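Local coordinates for 11S globulin (Wrightia tinctoria, PDB 5WXU), which probably serves as a hexameric seed storage protein of the cupin superfamily and also binds the plant hormone auxin (indole-3-acetic acid), at residues H353-V358 / V408-R413; V358-G363 / G402-T407. All coordinates share one frame; numbering follows the deposited sequence. Where two conformers were deposited one is given.

Contact 1: H353-V358 / V408-R413. With PO4 (phosphate ion), chain O.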
loop_
_atom_site.group_PDB
_atom_site.type_symbol
_atom_site.label_atom_id
_atom_site.label_comp_id
_atom_site.label_asym_id
_atom_site.label_seq_id
_atom_site.Cartn_x
_atom_site.Cartn_y
_atom_site.Cartn_z
ATOM N N HIS B 353 22.635 1.023 -9.205
ATOM C CA HIS B 353 24.112 0.924 -9.234
ATOM C C HIS B 353 24.592 -0.202 -8.344
ATOM O O HIS B 353 23.937 -0.584 -7.335
ATOM C CB HIS B 353 24.762 2.175 -8.789
ATOM C CG HIS B 353 24.268 3.372 -9.455
ATOM N ND1 HIS B 353 24.219 3.494 -10.823
ATOM C CD2 HIS B 353 23.791 4.525 -8.935
ATOM C CE1 HIS B 353 23.754 4.690 -11.114
ATOM N NE2 HIS B 353 23.463 5.327 -9.984
ATOM N N SER B 354 25.744 -0.805 -8.713
ATOM C CA SER B 354 26.328 -1.847 -7.863
ATOM C C SER B 354 27.665 -1.369 -7.331
ATOM O O SER B 354 28.475 -0.783 -8.056
ATOM C CB SER B 354 26.455 -3.233 -8.550
ATOM O OG SER B 354 27.299 -3.160 -9.676
ATOM N N ILE B 355 27.847 -1.583 -6.041
ATOM C CA ILE B 355 29.097 -1.263 -5.352
ATOM C C ILE B 355 29.614 -2.588 -4.754
ATOM O O ILE B 355 29.036 -3.146 -3.787
ATOM C CB ILE B 355 28.853 -0.244 -4.232
ATOM C CG1 ILE B 355 28.189 1.007 -4.761
ATOM C CG2 ILE B 355 30.133 0.071 -3.487
ATOM C CD1 ILE B 355 26.673 1.013 -4.730
ATOM N N SER B 356 30.727 -3.092 -5.312
ATOM C CA SER B 356 31.296 -4.417 -4.923
ATOM C C SER B 356 32.585 -4.299 -4.140
ATOM O O SER B 356 33.365 -3.418 -4.403
ATOM C CB SER B 356 31.578 -5.259 -6.117
ATOM O OG SER B 356 30.389 -5.577 -6.855
ATOM N N TYR B 357 32.718 -5.147 -3.125
ATOM C CA TYR B 357 33.963 -5.229 -2.341
ATOM C C TYR B 357 34.483 -6.629 -2.432
ATOM O O TYR B 357 33.769 -7.553 -2.179
ATOM C CB TYR B 357 33.634 -4.915 -0.907
ATOM C CG TYR B 357 34.847 -4.884 -0.027
ATOM C CD1 TYR B 357 35.777 -3.856 -0.158
ATOM C CD2 TYR B 357 35.072 -5.866 0.900
ATOM C CE1 TYR B 357 36.946 -3.873 0.599
ATOM C CE2 TYR B 357 36.182 -5.840 1.724
ATOM C CZ TYR B 357 37.118 -4.817 1.563
ATOM O OH TYR B 357 38.283 -4.842 2.343
ATOM N N VAL B 358 35.754 -6.805 -2.777
ATOM C CA VAL B 358 36.328 -8.125 -2.914
ATOM C C VAL B 358 36.909 -8.578 -1.575
ATOM O O VAL B 358 37.868 -7.977 -1.071
ATOM C CB VAL B 358 37.438 -8.110 -3.960
ATOM C CG1 VAL B 358 37.935 -9.528 -4.232
ATOM C CG2 VAL B 358 37.000 -7.509 -5.255
ATOM N N VAL B 408 26.622 -4.183 -2.783
ATOM C CA VAL B 408 25.477 -3.346 -2.303
ATOM C C VAL B 408 24.889 -2.762 -3.533
ATOM O O VAL B 408 25.603 -2.225 -4.402
ATOM C CB VAL B 408 25.981 -2.245 -1.374
ATOM C CG1 VAL B 408 24.831 -1.243 -1.065
ATOM C CG2 VAL B 408 26.491 -2.910 -0.129
ATOM N N LYS B 409 23.533 -2.755 -3.631
ATOM C CA LYS B 409 22.896 -2.185 -4.830
ATOM C C LYS B 409 21.892 -1.154 -4.400
ATOM O O LYS B 409 21.256 -1.304 -3.338
ATOM C CB LYS B 409 22.232 -3.242 -5.701
ATOM C CG LYS B 409 23.214 -4.212 -6.335
ATOM C CD LYS B 409 22.557 -5.164 -7.291
ATOM C CE LYS B 409 23.606 -6.194 -7.705
ATOM N NZ LYS B 409 23.165 -6.873 -8.961
ATOM N N THR B 410 21.773 -0.087 -5.194
ATOM C CA THR B 410 20.997 1.115 -4.792
ATOM C C THR B 410 19.498 1.019 -5.178
ATOM O O THR B 410 18.876 2.002 -5.644
ATOM C CB THR B 410 21.575 2.400 -5.367
ATOM O OG1 THR B 410 21.642 2.321 -6.802
ATOM C CG2 THR B 410 22.930 2.691 -4.897
ATOM N N ASN B 411 18.941 -0.124 -4.891
ATOM C CA ASN B 411 17.500 -0.213 -4.961
ATOM C C ASN B 411 17.068 -1.429 -4.136
ATOM O O ASN B 411 17.753 -2.412 -3.949
ATOM C CB ASN B 411 17.014 -0.260 -6.434
ATOM C CG ASN B 411 15.741 0.592 -6.672
ATOM O OD1 ASN B 411 15.082 1.074 -5.700
ATOM N ND2 ASN B 411 15.407 0.810 -7.956
ATOM N N ASP B 412 15.880 -1.338 -3.619
ATOM C CA ASP B 412 15.495 -2.605 -3.079
ATOM C C ASP B 412 14.963 -3.325 -4.350
ATOM O O ASP B 412 14.730 -2.750 -5.505
ATOM C CB ASP B 412 14.674 -2.654 -1.774
ATOM C CG ASP B 412 13.300 -2.246 -1.976
ATOM O OD1 ASP B 412 13.212 -1.161 -2.583
ATOM O OD2 ASP B 412 12.366 -2.999 -1.563
ATOM N N ARG B 413 14.992 -4.577 -4.158
ATOM C CA ARG B 413 14.700 -5.512 -5.215
ATOM C C ARG B 413 15.471 -5.241 -6.490
ATOM O O ARG B 413 14.928 -5.291 -7.600
ATOM C CB ARG B 413 13.185 -5.625 -5.467
ATOM C CG ARG B 413 12.455 -6.081 -4.174
ATOM C CD ARG B 413 10.955 -6.075 -4.354
ATOM N NE ARG B 413 10.335 -6.124 -3.059
ATOM C CZ ARG B 413 9.029 -6.038 -2.853
ATOM N NH1 ARG B 413 8.196 -5.961 -3.883
ATOM N NH2 ARG B 413 8.576 -6.068 -1.605
HETATM P P PO4 O . 9.875 -7.982 -7.955
HETATM O O1 PO4 O . 9.176 -7.457 -6.717
HETATM O O2 PO4 O . 11.362 -8.056 -7.860
HETATM O O3 PO4 O . 9.246 -9.378 -8.036
HETATM O O4 PO4 O . 9.451 -7.064 -9.098
#
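Ile355 and Val408 form an antiparallel hydrogen-bonded pair, tied both ways: Ile355 N to Val408 O at 2.9 Å and Val408 N to Ile355 O at 2.8 Å, the second nearly straight at 170°. Both side chains lie on the same face of the sheet, where branched aliphatic residues suit a buried strand. An unusual chi2 of 91° turns the tip of Ile355 so that CD1 lies obliquely above the Val408 carbonyl, 3.4 Å from Val408 O, and also touches Thr410 CG2 at 4.1 Å, where isoleucine and threonine cross at about a right angle.

Thr410 continues the pairing past the strand end. Its N reaches His353 O at 3.1 Å, and its OG1, set between backbone N and carbonyl carbon (chi1 57°), accepts a bond from His353 N at 2.9 Å. Threonine suits because its hydroxyl takes over from the backbone as acceptor while its methyl stays with Ile355. The same hydroxyl also bonds Gln192 OE1 of a second subunit, whose Gln192 O is hydrogen-bonded to His353 NE2. Thr410 is the centre of an inverse gamma turn leading away from the sheet.

The pair is internal to its sheet in the C-terminal cupin jelly-roll barrel: strand 385-388 flanks 354-359, with Ile355 on Leu385 and Ile387, strand 332-338 flanks 402-409, and Val408 packs on Ile183 of the N-terminal barrel's strand 178-185.

Contact 2: V358-G363 / G402-T407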
loop_
_atom_site.group_PDB
_atom_site.type_symbol
_atom_site.label_atom_id
_atom_site.label_comp_id
_atom_site.label_asym_id
_atom_site.label_seq_id
_atom_site.Cartn_x
_atom_site.Cartn_y
_atom_site.Cartn_z
ATOM N N VAL B 358 35.754 -6.805 -2.777
ATOM C CA VAL B 358 36.328 -8.125 -2.914
ATOM C C VAL B 358 36.909 -8.578 -1.575
ATOM O O VAL B 358 37.868 -7.977 -1.071
ATOM C CB VAL B 358 37.438 -8.110 -3.960
ATOM C CG1 VAL B 358 37.935 -9.528 -4.232
ATOM C CG2 VAL B 358 37.000 -7.509 -5.255
ATOM N N THR B 359 36.326 -9.591 -0.989
ATOM C CA THR B 359 36.747 -10.079 0.288
ATOM C C THR B 359 37.772 -11.165 0.198
ATOM O O THR B 359 38.506 -11.348 1.193
ATOM C CB THR B 359 35.588 -10.564 1.136
ATOM O OG1 THR B 359 34.713 -11.349 0.326
ATOM C CG2 THR B 359 34.834 -9.331 1.638
ATOM N N ARG B 360 37.825 -11.867 -0.927
ATOM C CA ARG B 360 38.714 -13.048 -1.066
ATOM C C ARG B 360 39.059 -13.213 -2.485
ATOM O O ARG B 360 38.210 -13.092 -3.391
ATOM C CB ARG B 360 38.082 -14.349 -0.597
ATOM C CG ARG B 360 37.794 -14.477 0.863
ATOM C CD ARG B 360 37.523 -15.925 1.296
ATOM N NE ARG B 360 36.127 -16.129 1.728
ATOM C CZ ARG B 360 35.493 -17.315 1.807
ATOM N NH1 ARG B 360 36.116 -18.464 1.492
ATOM N NH2 ARG B 360 34.206 -17.350 2.207
ATOM N N GLY B 361 40.300 -13.572 -2.767
ATOM C CA GLY B 361 40.561 -13.977 -4.134
ATOM C C GLY B 361 40.825 -12.886 -5.116
ATOM O O GLY B 361 41.187 -11.764 -4.747
ATOM N N SER B 362 40.576 -13.167 -6.386
ATOM C CA SER B 362 40.871 -12.257 -7.453
ATOM C C SER B 362 40.149 -12.711 -8.702
ATOM O O SER B 362 39.619 -13.805 -8.763
ATOM C CB SER B 362 42.391 -12.182 -7.748
ATOM O OG SER B 362 42.834 -13.455 -8.188
ATOM N N GLY B 363 40.131 -11.862 -9.672
ATOM C CA GLY B 363 39.572 -12.207 -10.979
ATOM C C GLY B 363 39.717 -11.114 -12.000
ATOM O O GLY B 363 40.362 -10.119 -11.756
ATOM N N GLY B 402 39.879 -18.438 -6.898
ATOM C CA GLY B 402 38.455 -18.195 -6.623
ATOM C C GLY B 402 38.301 -16.716 -6.449
ATOM O O GLY B 402 39.260 -15.943 -6.568
ATOM N N LEU B 403 37.086 -16.294 -6.117
ATOM C CA LEU B 403 36.756 -14.897 -6.009
ATOM C C LEU B 403 35.502 -14.819 -5.123
ATOM O O LEU B 403 34.548 -15.520 -5.367
ATOM C CB LEU B 403 36.499 -14.226 -7.386
ATOM C CG LEU B 403 35.981 -12.760 -7.273
ATOM C CD1 LEU B 403 37.081 -11.891 -6.674
ATOM C CD2 LEU B 403 35.637 -12.293 -8.638
ATOM N N GLU B 404 35.564 -14.045 -4.062
ATOM C CA GLU B 404 34.404 -13.768 -3.202
ATOM C C GLU B 404 34.200 -12.247 -3.205
ATOM O O GLU B 404 35.133 -11.457 -3.012
ATOM C CB GLU B 404 34.562 -14.230 -1.770
ATOM C CG GLU B 404 33.239 -14.039 -0.960
ATOM C CD GLU B 404 33.447 -14.371 0.479
ATOM O OE1 GLU B 404 34.412 -13.856 1.047
ATOM O OE2 GLU B 404 32.759 -15.255 1.032
ATOM N N LEU B 405 32.950 -11.831 -3.429
ATOM C CA LEU B 405 32.563 -10.431 -3.442
ATOM C C LEU B 405 31.280 -10.286 -2.600
ATOM O O LEU B 405 30.416 -11.167 -2.606
ATOM C CB LEU B 405 32.113 -10.052 -4.891
ATOM C CG LEU B 405 32.876 -10.262 -6.163
ATOM C CD1 LEU B 405 32.081 -9.748 -7.341
ATOM C CD2 LEU B 405 34.207 -9.496 -6.098
ATOM N N TYR B 406 31.145 -9.143 -1.964
ATOM C CA TYR B 406 29.877 -8.615 -1.423
ATOM C C TYR B 406 29.526 -7.342 -2.206
ATOM O O TYR B 406 30.384 -6.474 -2.420
ATOM C CB TYR B 406 29.943 -8.286 0.030
ATOM C CG TYR B 406 30.091 -9.459 0.966
ATOM C CD1 TYR B 406 31.349 -10.125 1.158
ATOM C CD2 TYR B 406 29.006 -9.932 1.705
ATOM C CE1 TYR B 406 31.451 -11.181 2.010
ATOM C CE2 TYR B 406 29.143 -10.992 2.582
ATOM C CZ TYR B 406 30.363 -11.600 2.741
ATOM O OH TYR B 406 30.528 -12.639 3.602
ATOM N N THR B 407 28.267 -7.233 -2.614
ATOM C CA THR B 407 27.785 -6.128 -3.435
ATOM C C THR B 407 26.601 -5.499 -2.798
ATOM O O THR B 407 25.769 -6.194 -2.237
ATOM C CB THR B 407 27.449 -6.609 -4.827
ATOM O OG1 THR B 407 28.646 -7.189 -5.396
ATOM C CG2 THR B 407 27.040 -5.558 -5.682
HETATM O O HOH W 1 41.691 -16.017 -7.788
#
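Val358 faces Leu405 as a non-hydrogen-bonded antiparallel pair and spreads its two methyls over two leucines, CG1 touching Leu403 CD1 and CG2 touching Leu405 CD2, both at 3.5 Å; a beta-branched residue serves both at once. Thr359 and Arg360 both face Glu404, a classic beta bulge. Glu404 O accepts Thr359 N at 3.0 Å from above its carbonyl plane and Arg360 N only weakly, while Glu404 N returns a 2.9 Å bond to Arg360 O. Thr359 sets OG1 between backbone N and carbonyl carbon (chi1 44°), donating to Glu404 OE1 at 2.6 Å, on the anti side of the carboxylate; its CG2 lies against Tyr406 CD1. Arg360, bent at chi3 (-113°), makes a salt bridge through NH2, 2.8 Å from Glu404 OE2, and NE, toward OE1; both hydrogen bonds are weak in angle, as fits guanidinium and carboxylate planes 89° apart, not coplanar as in two-pronged pairing. Gly361 has a positive phi, and any CB would collide with Gly402 O; bulge and glycine corner carry the chain from one sheet of the cupin barrel to the other. Ser362 N then bonds Gly402 O at 3.1 Å, and a water donating to that oxygen also bonds Ser362 OG. Glu404 thus gathers a hydroxyl, Arg360 and, through OE2, Arg335; two arginines would be expected to stabilise its anionic form opposite the corner at Arg360.

Overall arrangement
Coming from the N terminus, the chain first runs along strand 354-359, turns its corner at Arg360 into strand 361-368, and returns through strands of both sheets to strand 402-409. Contact 2 closes the inner loop, of 38 intervening residues, and contact 1 the outer one, of 49, so contact 2 is nested within contact 1; sheet neighbours are thus joined by a long excursion through the second sheet and strand 385-388. Their centres lie about 14 Å apart, and Val358 belongs to both. Between them, Tyr357 N bonds Tyr406 O, and the hydroxyls of Ser356 and Thr407 meet. Together they join two adjacent inner strands of one sheet, with contact 2 also reaching the second sheet through 361-363.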